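PDB 2Z1U: hydrogenase expression/formation protein HypE from Desulfovibrio vulgaris subsp. vulgaris, which binds ATP and magnesium and probably acts in the maturation of [NiFe] hydrogenases, on the pathway that makes the cyanide ligands of their active-site iron. Local coordinates for residues Ala162-Ser173 and His295-Lys306; Leu208-His216 and Cys276-Ala286. One frame throughout, in Å; residues are numbered along the deposited sequence.

Interaction 1: Ala162-Ser173 and His295-Lys306; sequences ARPGDAILISGS and HGEHAARIGSVK
I168 and I170 share a face with I302 where strand 167-170 runs antiparallel to strand 300-306, and the pairing is a worked example of how a bulge can put an extra side chain into a core. I302 and G303 both face I168, a classic beta bulge: I302 N gives I168 O a bond of 2.8 Å, while G303 N reaches the same oxygen only weakly. With CG1 lodged between its backbone N and carbonyl carbon (chi1 68°), I302 offers a different branch to each neighbour. Its CG1 lies 3.8 Å from I168 CG2, and its CG2 presses against I170 CG2 at 3.5 Å, tighter than usual van der Waals contact. V305 CG2 comes within 4.0 Å of I168 CG1 and also rests on D166 CB. L230 of helix 225-237 covers I168, and L226 covers I170 and I302; V305 packs on I277 of strand 275-278.

The other face is mixed in character. L169 passes R301 at a slant, its CD2 3.7 Å from R301 CA. The arginine leaves the backbone extended and then bends at chi3 (-65°), which brings NH2 to 3.5 Å from A167 CB. NH2 and NH1 form salt bridges with E280 and E284 respectively.

A type II turn from R163 to D166 leads toward the strand, with D166 OD2 met by R163 N at 2.8 Å from above the carboxylate plane and probably bonded also to H216. G165 N donates to V305 O, and V305 N to D166 O. Beyond the strand's other end, a water accepts from S173 N and donates to H295 O. One face is thus wholly apolar; the other joins an apolar layer, A167 and L169 against helix 280-291, to the marginal charge of R301, which E280 and E284 balance and probably hold in place.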
loop_
_atom_site.group_PDB
_atom_site.type_symbol
_atom_site.label_atom_id
_atom_site.label_comp_id
_atom_site.label_asym_id
_atom_site.label_seq_id
_atom_site.Cartn_x
_atom_site.Cartn_y
_atom_site.Cartn_z
ATOM N N ALA A 162 2.216 7.326 -27.300
ATOM C CA ALA A 162 1.585 8.371 -28.110
ATOM C C ALA A 162 2.427 8.582 -29.366
ATOM O O ALA A 162 3.646 8.721 -29.281
ATOM C CB ALA A 162 1.457 9.671 -27.338
ATOM N N ARG A 163 1.780 8.573 -30.523
ATOM C CA ARG A 163 2.491 8.692 -31.791
ATOM C C ARG A 163 1.854 9.771 -32.683
ATOM O O ARG A 163 0.670 10.084 -32.518
ATOM C CB ARG A 163 2.571 7.312 -32.476
ATOM C CG ARG A 163 1.279 6.838 -33.166
ATOM C CD ARG A 163 1.579 5.882 -34.343
ATOM N NE ARG A 163 0.427 5.627 -35.221
ATOM C CZ ARG A 163 -0.189 4.448 -35.356
ATOM N NH1 ARG A 163 0.224 3.391 -34.669
ATOM N NH2 ARG A 163 -1.219 4.316 -36.192
ATOM N N PRO A 164 2.647 10.383 -33.602
ATOM C CA PRO A 164 2.122 11.381 -34.539
ATOM C C PRO A 164 0.803 10.980 -35.200
ATOM O O PRO A 164 0.668 9.849 -35.673
ATOM C CB PRO A 164 3.235 11.499 -35.595
ATOM C CG PRO A 164 4.493 11.170 -34.833
ATOM C CD PRO A 164 4.105 10.195 -33.748
ATOM N N GLY A 165 -0.154 11.906 -35.220
ATOM C CA GLY A 165 -1.469 11.660 -35.809
ATOM C C GLY A 165 -2.536 11.160 -34.843
ATOM O O GLY A 165 -3.715 11.116 -35.199
ATOM N N ASP A 166 -2.121 10.780 -33.630
ATOM C CA ASP A 166 -3.046 10.327 -32.579
ATOM C C ASP A 166 -4.004 11.441 -32.155
ATOM O O ASP A 166 -3.602 12.605 -32.051
ATOM C CB ASP A 166 -2.278 9.853 -31.347
ATOM C CG ASP A 166 -1.696 8.455 -31.504
ATOM O OD1 ASP A 166 -1.918 7.790 -32.543
ATOM O OD2 ASP A 166 -1.013 8.014 -30.563
ATOM N N ALA A 167 -5.261 11.078 -31.904
ATOM C CA ALA A 167 -6.197 12.006 -31.293
ATOM C C ALA A 167 -6.000 11.994 -29.776
ATOM O O ALA A 167 -5.589 10.983 -29.206
ATOM C CB ALA A 167 -7.622 11.635 -31.658
ATOM N N ILE A 168 -6.264 13.122 -29.126
ATOM C CA ILE A 168 -6.231 13.201 -27.667
ATOM C C ILE A 168 -7.646 13.461 -27.238
ATOM O O ILE A 168 -8.248 14.464 -27.639
ATOM C CB ILE A 168 -5.315 14.335 -27.132
ATOM C CG1 ILE A 168 -3.893 14.212 -27.681
ATOM C CG2 ILE A 168 -5.290 14.322 -25.591
ATOM C CD1 ILE A 168 -2.987 15.430 -27.369
ATOM N N LEU A 169 -8.194 12.502 -26.492
ATOM C CA LEU A 169 -9.569 12.560 -26.018
ATOM C C LEU A 169 -9.601 12.741 -24.504
ATOM O O LEU A 169 -8.743 12.230 -23.767
ATOM C CB LEU A 169 -10.338 11.277 -26.389
ATOM C CG LEU A 169 -10.338 10.711 -27.806
ATOM C CD1 LEU A 169 -11.214 9.448 -27.830
ATOM C CD2 LEU A 169 -10.836 11.741 -28.842
ATOM N N ILE A 170 -10.598 13.486 -24.048
ATOM C CA ILE A 170 -10.861 13.616 -22.619
ATOM C C ILE A 170 -12.232 13.027 -22.325
ATOM O O ILE A 170 -13.153 13.115 -23.167
ATOM C CB ILE A 170 -10.760 15.105 -22.174
ATOM C CG1 ILE A 170 -10.513 15.208 -20.671
ATOM C CG2 ILE A 170 -12.010 15.902 -22.623
ATOM C CD1 ILE A 170 -9.141 14.686 -20.199
ATOM N N SER A 171 -12.380 12.443 -21.137
ATOM C CA SER A 171 -13.618 11.693 -20.801
ATOM C C SER A 171 -14.676 12.563 -20.135
ATOM O O SER A 171 -15.802 12.140 -19.970
ATOM C CB SER A 171 -13.307 10.480 -19.914
ATOM O OG SER A 171 -12.804 10.888 -18.662
ATOM N N GLY A 172 -14.297 13.775 -19.737
ATOM C CA GLY A 172 -15.234 14.722 -19.129
ATOM C C GLY A 172 -14.574 16.015 -18.657
ATOM O O GLY A 172 -13.428 16.295 -19.000
ATOM N N SER A 173 -15.318 16.774 -17.851
ATOM C CA SER A 173 -14.957 18.133 -17.435
ATOM C C SER A 173 -13.716 18.200 -16.539
ATOM O O SER A 173 -13.426 17.270 -15.788
ATOM C CB SER A 173 -16.169 18.786 -16.746
ATOM O OG SER A 173 -16.480 18.127 -15.526
ATOM N N HIS A 295 -19.256 10.687 -16.108
ATOM C CA HIS A 295 -19.059 12.093 -16.474
ATOM C C HIS A 295 -18.927 12.345 -17.979
ATOM O O HIS A 295 -18.555 13.441 -18.416
ATOM C CB HIS A 295 -17.885 12.708 -15.692
ATOM C CG HIS A 295 -17.903 12.349 -14.241
ATOM N ND1 HIS A 295 -18.919 12.741 -13.396
ATOM C CD2 HIS A 295 -17.073 11.582 -13.499
ATOM C CE1 HIS A 295 -18.705 12.244 -12.193
ATOM N NE2 HIS A 295 -17.589 11.540 -12.229
ATOM N N GLY A 296 -19.314 11.346 -18.770
ATOM C CA GLY A 296 -19.153 11.411 -20.214
ATOM C C GLY A 296 -20.018 12.398 -20.960
ATOM O O GLY A 296 -19.830 12.548 -22.171
ATOM N N GLU A 297 -21.002 13.097 -20.265
ATOM C CA GLU A 297 -21.706 14.192 -20.922
ATOM C C GLU A 297 -20.734 15.086 -21.685
ATOM O O GLU A 297 -21.105 15.734 -22.638
ATOM C CB GLU A 297 -22.475 15.021 -19.893
ATOM C CG GLU A 297 -21.643 15.448 -18.694
ATOM C CD GLU A 297 -21.634 14.407 -17.591
ATOM O OE1 GLU A 297 -21.306 14.763 -16.439
ATOM O OE2 GLU A 297 -21.952 13.234 -17.877
ATOM N N HIS A 298 -19.532 15.200 -21.137
ATOM C CA HIS A 298 -18.591 16.205 -21.613
ATOM C C HIS A 298 -17.351 15.615 -22.263
ATOM O O HIS A 298 -16.380 16.350 -22.508
ATOM C CB HIS A 298 -18.188 17.133 -20.463
ATOM C CG HIS A 298 -19.333 17.902 -19.891
ATOM N ND1 HIS A 298 -19.541 18.026 -18.534
ATOM C CD2 HIS A 298 -20.334 18.585 -20.491
ATOM C CE1 HIS A 298 -20.623 18.754 -18.323
ATOM N NE2 HIS A 298 -21.124 19.102 -19.493
ATOM N N ALA A 299 -17.364 14.303 -22.520
ATOM C CA ALA A 299 -16.264 13.678 -23.275
ATOM C C ALA A 299 -16.047 14.436 -24.580
ATOM O O ALA A 299 -17.010 14.842 -25.219
ATOM C CB ALA A 299 -16.544 12.207 -23.554
ATOM N N ALA A 300 -14.782 14.651 -24.950
ATOM C CA ALA A 300 -14.452 15.440 -26.145
ATOM C C ALA A 300 -13.083 15.133 -26.732
ATOM O O ALA A 300 -12.166 14.730 -26.029
ATOM C CB ALA A 300 -14.563 16.939 -25.851
ATOM N N ARG A 301 -12.966 15.317 -28.040
ATOM C CA ARG A 301 -11.668 15.386 -28.675
ATOM C C ARG A 301 -11.070 16.751 -28.260
ATOM O O ARG A 301 -11.700 17.794 -28.461
ATOM C CB ARG A 301 -11.823 15.286 -30.190
ATOM C CG ARG A 301 -10.515 15.274 -30.967
ATOM C CD ARG A 301 -10.788 15.572 -32.420
ATOM N NE ARG A 301 -11.591 14.540 -33.079
ATOM C CZ ARG A 301 -11.085 13.507 -33.748
ATOM N NH1 ARG A 301 -11.899 12.624 -34.318
ATOM N NH2 ARG A 301 -9.761 13.363 -33.850
ATOM N N ILE A 302 -9.901 16.742 -27.625
ATOM C CA ILE A 302 -9.283 18.031 -27.213
ATOM C C ILE A 302 -8.028 18.436 -27.987
ATOM O O ILE A 302 -7.515 19.557 -27.825
ATOM C CB ILE A 302 -8.975 18.090 -25.691
ATOM C CG1 ILE A 302 -7.857 17.098 -25.312
ATOM C CG2 ILE A 302 -10.248 17.887 -24.874
ATOM C CD1 ILE A 302 -7.341 17.250 -23.886
ATOM N N GLY A 303 -7.531 17.545 -28.835
ATOM C CA GLY A 303 -6.289 17.836 -29.548
ATOM C C GLY A 303 -5.699 16.635 -30.257
ATOM O O GLY A 303 -6.396 15.652 -30.535
ATOM N N SER A 304 -4.411 16.727 -30.563
ATOM C CA SER A 304 -3.719 15.687 -31.316
ATOM C C SER A 304 -2.237 15.593 -30.942
ATOM O O SER A 304 -1.664 16.529 -30.362
ATOM C CB SER A 304 -3.896 15.898 -32.827
ATOM O OG SER A 304 -3.258 17.092 -33.283
ATOM N N VAL A 305 -1.627 14.455 -31.267
ATOM C CA VAL A 305 -0.184 14.278 -31.100
ATOM C C VAL A 305 0.517 14.545 -32.443
ATOM O O VAL A 305 0.037 14.121 -33.503
ATOM C CB VAL A 305 0.156 12.874 -30.560
ATOM C CG1 VAL A 305 1.663 12.701 -30.387
ATOM C CG2 VAL A 305 -0.584 12.617 -29.229
ATOM N N LYS A 306 1.636 15.265 -32.382
ATOM C CA LYS A 306 2.410 15.648 -33.567
ATOM C C LYS A 306 3.897 15.404 -33.343
ATOM O O LYS A 306 4.380 15.440 -32.206
ATOM C CB LYS A 306 2.159 17.120 -33.928
ATOM C CG LYS A 306 0.771 17.384 -34.518
ATOM C CD LYS A 306 0.549 18.854 -34.864
ATOM C CE LYS A 306 -0.670 19.040 -35.768
ATOM N NZ LYS A 306 -1.941 18.529 -35.189
HETATM O O HOH W 1 -17.922 15.682 -17.213
#

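Interaction 2: Leu208-His216 and Cys276-Ala286; sequences LVLEVGDIH and CILPEERAEAA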
loop_
_atom_site.group_PDB
_atom_site.type_symbol
_atom_site.label_atom_id
_atom_site.label_comp_id
_atom_site.label_asym_id
_atom_site.label_seq_id
_atom_site.Cartn_x
_atom_site.Cartn_y
_atom_site.Cartn_z
ATOM N N LEU A 208 -13.210 0.252 -24.028
ATOM C CA LEU A 208 -12.268 0.912 -24.929
ATOM C C LEU A 208 -11.257 -0.081 -25.482
ATOM O O LEU A 208 -11.040 -0.158 -26.688
ATOM C CB LEU A 208 -11.513 2.027 -24.205
ATOM C CG LEU A 208 -12.206 3.372 -23.985
ATOM C CD1 LEU A 208 -11.277 4.290 -23.187
ATOM C CD2 LEU A 208 -12.631 4.033 -25.314
ATOM N N VAL A 209 -10.644 -0.834 -24.579
ATOM C CA VAL A 209 -9.517 -1.684 -24.907
ATOM C C VAL A 209 -9.940 -2.923 -25.726
ATOM O O VAL A 209 -9.302 -3.268 -26.739
ATOM C CB VAL A 209 -8.713 -1.969 -23.599
ATOM C CG1 VAL A 209 -8.258 -3.395 -23.463
ATOM C CG2 VAL A 209 -7.569 -0.931 -23.440
ATOM N N LEU A 210 -11.063 -3.525 -25.339
ATOM C CA LEU A 210 -11.571 -4.737 -25.992
ATOM C C LEU A 210 -12.458 -4.529 -27.216
ATOM O O LEU A 210 -12.484 -5.389 -28.098
ATOM C CB LEU A 210 -12.301 -5.621 -24.978
ATOM C CG LEU A 210 -11.478 -6.074 -23.777
ATOM C CD1 LEU A 210 -12.379 -6.793 -22.801
ATOM C CD2 LEU A 210 -10.326 -6.962 -24.219
ATOM N N GLU A 211 -13.199 -3.425 -27.266
ATOM C CA GLU A 211 -14.137 -3.202 -28.367
ATOM C C GLU A 211 -13.683 -2.158 -29.382
ATOM O O GLU A 211 -13.922 -2.311 -30.569
ATOM C CB GLU A 211 -15.556 -2.939 -27.849
ATOM C CG GLU A 211 -16.091 -4.136 -27.047
ATOM C CD GLU A 211 -17.562 -4.047 -26.699
ATOM O OE1 GLU A 211 -17.884 -4.191 -25.502
ATOM O OE2 GLU A 211 -18.386 -3.835 -27.610
ATOM N N VAL A 212 -13.018 -1.107 -28.913
ATOM C CA VAL A 212 -12.491 -0.078 -29.817
ATOM C C VAL A 212 -11.104 -0.513 -30.310
ATOM O O VAL A 212 -10.866 -0.575 -31.528
ATOM C CB VAL A 212 -12.478 1.325 -29.154
ATOM C CG1 VAL A 212 -11.840 2.368 -30.076
ATOM C CG2 VAL A 212 -13.900 1.729 -28.768
ATOM N N GLY A 213 -10.226 -0.840 -29.359
ATOM C CA GLY A 213 -8.891 -1.381 -29.640
ATOM C C GLY A 213 -7.843 -0.372 -30.097
ATOM O O GLY A 213 -8.170 0.765 -30.450
ATOM N N ASP A 214 -6.580 -0.804 -30.076
ATOM C CA ASP A 214 -5.426 0.012 -30.485
ATOM C C ASP A 214 -5.297 1.286 -29.648
ATOM O O ASP A 214 -4.931 2.347 -30.146
ATOM C CB ASP A 214 -5.453 0.313 -32.003
ATOM C CG ASP A 214 -4.053 0.542 -32.596
ATOM O OD1 ASP A 214 -3.037 0.295 -31.901
ATOM O OD2 ASP A 214 -3.967 0.973 -33.765
ATOM N N ILE A 215 -5.587 1.169 -28.354
ATOM C CA ILE A 215 -5.416 2.287 -27.431
ATOM C C ILE A 215 -3.924 2.482 -27.153
ATOM O O ILE A 215 -3.247 1.553 -26.677
ATOM C CB ILE A 215 -6.179 2.057 -26.086
ATOM C CG1 ILE A 215 -7.660 1.701 -26.330
ATOM C CG2 ILE A 215 -6.028 3.280 -25.173
ATOM C CD1 ILE A 215 -8.473 2.732 -27.164
ATOM N N HIS A 216 -3.411 3.676 -27.447
ATOM C CA HIS A 216 -1.996 3.954 -27.201
ATOM C C HIS A 216 -1.686 4.364 -25.768
ATOM O O HIS A 216 -0.773 3.810 -25.170
ATOM C CB HIS A 216 -1.443 4.990 -28.184
ATOM C CG HIS A 216 -1.344 4.493 -29.593
ATOM N ND1 HIS A 216 -1.032 5.324 -30.647
ATOM C CD2 HIS A 216 -1.514 3.258 -30.123
ATOM C CE1 HIS A 216 -1.015 4.622 -31.767
ATOM N NE2 HIS A 216 -1.302 3.367 -31.476
ATOM N N CYS A 276 -7.398 9.742 -23.119
ATOM C CA CYS A 276 -7.237 8.602 -23.993
ATOM C C CYS A 276 -6.597 9.050 -25.304
ATOM O O CYS A 276 -7.119 9.914 -26.003
ATOM C CB CYS A 276 -8.600 7.930 -24.246
ATOM S SG CYS A 276 -8.604 6.630 -25.499
ATOM N N ILE A 277 -5.460 8.442 -25.624
ATOM C CA ILE A 277 -4.727 8.759 -26.856
ATOM C C ILE A 277 -4.657 7.490 -27.709
ATOM O O ILE A 277 -4.336 6.413 -27.194
ATOM C CB ILE A 277 -3.325 9.363 -26.537
ATOM C CG1 ILE A 277 -3.503 10.683 -25.777
ATOM C CG2 ILE A 277 -2.516 9.625 -27.822
ATOM C CD1 ILE A 277 -2.248 11.254 -25.128
ATOM N N LEU A 278 -4.990 7.633 -28.995
ATOM C CA LEU A 278 -5.155 6.524 -29.937
ATOM C C LEU A 278 -5.169 7.032 -31.400
ATOM O O LEU A 278 -5.484 8.201 -31.644
ATOM C CB LEU A 278 -6.457 5.762 -29.620
ATOM C CG LEU A 278 -7.823 6.222 -30.175
ATOM C CD1 LEU A 278 -8.845 5.190 -29.786
ATOM C CD2 LEU A 278 -8.245 7.606 -29.683
ATOM N N PRO A 279 -4.868 6.152 -32.383
ATOM C CA PRO A 279 -4.904 6.576 -33.790
ATOM C C PRO A 279 -6.218 7.238 -34.198
ATOM O O PRO A 279 -7.289 6.910 -33.673
ATOM C CB PRO A 279 -4.743 5.264 -34.562
ATOM C CG PRO A 279 -4.009 4.380 -33.639
ATOM C CD PRO A 279 -4.486 4.733 -32.257
ATOM N N GLU A 280 -6.118 8.148 -35.164
ATOM C CA GLU A 280 -7.246 8.932 -35.647
ATOM C C GLU A 280 -8.469 8.104 -36.055
ATOM O O GLU A 280 -9.595 8.495 -35.749
ATOM C CB GLU A 280 -6.786 9.857 -36.791
ATOM C CG GLU A 280 -7.843 10.805 -37.362
ATOM C CD GLU A 280 -8.630 11.566 -36.302
ATOM O OE1 GLU A 280 -9.881 11.629 -36.423
ATOM O OE2 GLU A 280 -8.008 12.099 -35.359
ATOM N N GLU A 281 -8.264 6.961 -36.711
ATOM C CA GLU A 281 -9.406 6.209 -37.268
ATOM C C GLU A 281 -10.252 5.473 -36.218
ATOM O O GLU A 281 -11.359 5.008 -36.508
ATOM C CB GLU A 281 -8.990 5.290 -38.440
ATOM C CG GLU A 281 -8.523 3.878 -38.063
ATOM C CD GLU A 281 -7.039 3.799 -37.745
ATOM O OE1 GLU A 281 -6.356 4.855 -37.722
ATOM O OE2 GLU A 281 -6.553 2.671 -37.518
ATOM N N ARG A 282 -9.729 5.395 -34.994
ATOM C CA ARG A 282 -10.457 4.836 -33.864
ATOM C C ARG A 282 -11.027 5.907 -32.934
ATOM O O ARG A 282 -11.756 5.579 -31.993
ATOM C CB ARG A 282 -9.551 3.900 -33.064
ATOM C CG ARG A 282 -9.691 2.429 -33.413
ATOM C CD ARG A 282 -8.583 1.936 -34.327
ATOM N NE ARG A 282 -8.041 0.669 -33.841
ATOM C CZ ARG A 282 -8.474 -0.534 -34.204
ATOM N NH1 ARG A 282 -9.466 -0.659 -35.077
ATOM N NH2 ARG A 282 -7.911 -1.617 -33.688
ATOM N N ALA A 283 -10.704 7.175 -33.207
ATOM C CA ALA A 283 -11.008 8.292 -32.297
ATOM C C ALA A 283 -12.498 8.491 -32.051
ATOM O O ALA A 283 -12.934 8.711 -30.920
ATOM C CB ALA A 283 -10.384 9.586 -32.816
ATOM N N GLU A 284 -13.264 8.406 -33.130
ATOM C CA GLU A 284 -14.708 8.572 -33.112
ATOM C C GLU A 284 -15.396 7.463 -32.291
ATOM O O GLU A 284 -16.217 7.749 -31.414
ATOM C CB GLU A 284 -15.214 8.630 -34.558
ATOM C CG GLU A 284 -16.192 9.752 -34.857
ATOM C CD GLU A 284 -15.746 11.108 -34.351
ATOM O OE1 GLU A 284 -14.703 11.629 -34.810
ATOM O OE2 GLU A 284 -16.459 11.672 -33.498
ATOM N N ALA A 285 -15.026 6.206 -32.547
ATOM C CA ALA A 285 -15.535 5.067 -31.768
ATOM C C ALA A 285 -15.181 5.187 -30.271
ATOM O O ALA A 285 -16.041 4.981 -29.417
ATOM C CB ALA A 285 -15.045 3.743 -32.354
ATOM N N ALA A 286 -13.938 5.565 -29.953
ATOM C CA ALA A 286 -13.523 5.749 -28.560
ATOM C C ALA A 286 -14.337 6.842 -27.869
ATOM O O ALA A 286 -14.782 6.677 -26.731
ATOM C CB ALA A 286 -12.013 6.062 -28.463
#
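V212 and L208, from the last turn of helix 202-212, pack against A286 of helix 280-291. V212 CG1, anti to its backbone nitrogen (chi1 176°), lies among the A286, A285 and L278 side chains, 4.0 Å from A286 CB. L208 CD2 also touches A286 CB. I215 continues the layer past the helix end, its CD1 meeting L278 CD1 at 3.6 Å as the two side chains slant across each other, while C276 SG touches both L208 CD1 and I215 CG2.

P279 CD makes a CH-pi contact over one face of the H216 ring, 3.6 Å from its centroid and 17° off its normal. The same carbon is approached by D214 O at 3.2 Å.

The two segments illustrate a familiar alpha/beta layout in a domain of the AIR synthase-related C-terminal family. Chain leaving helix 202-212 turns through G213 and D214 to enter strand 217-219, an outermost strand of the sheet within this chain, antiparallel to strand 275-278, which itself passes through P279 directly into helix 280-291. Where the two strands come together, H216 N donates a weak hydrogen bond to I277 O at 2.9 Å.

Electrostatic contacts gather at the helix end, where G213, with positive phi, breaks the helix after a wider pi-type turn closed by G213 N and L208 O. R282, bent at chi2 and chi3, lays its guanidinium so that V212 O stands over one face, 3.6 Å from CZ. D214 CB lies in the plane at the edge, 3.2 Å from R282 NE. The D214 carboxylate is turned 74° from the guanidinium; OD2 stays 4.1 Å from R282 NE, so any attraction is probably one of charges alone, with no N-H pointed at OD2.

Overall arrangement
Interaction 2 is nested in the chain between the two strands of interaction 1, and their centres are 10 Å apart. Strands 167-170 and 275-278 are neighbours in one sheet, so the contacts share a framework, and two polar links join them directly: a salt bridge from R301 NH2 to E280 OE2 at 2.6 Å and a probable hydrogen bond between D166 OD2 and H216 ND1 at 2.7 Å. Neither contact is itself the nucleotide site. The side chains of S171 and C276 lie about 8 and 11 Å from that of the magnesium ligand D220, and the I170 side chain is about 12 Å from a bound magnesium ion and about 14 Å from ATP.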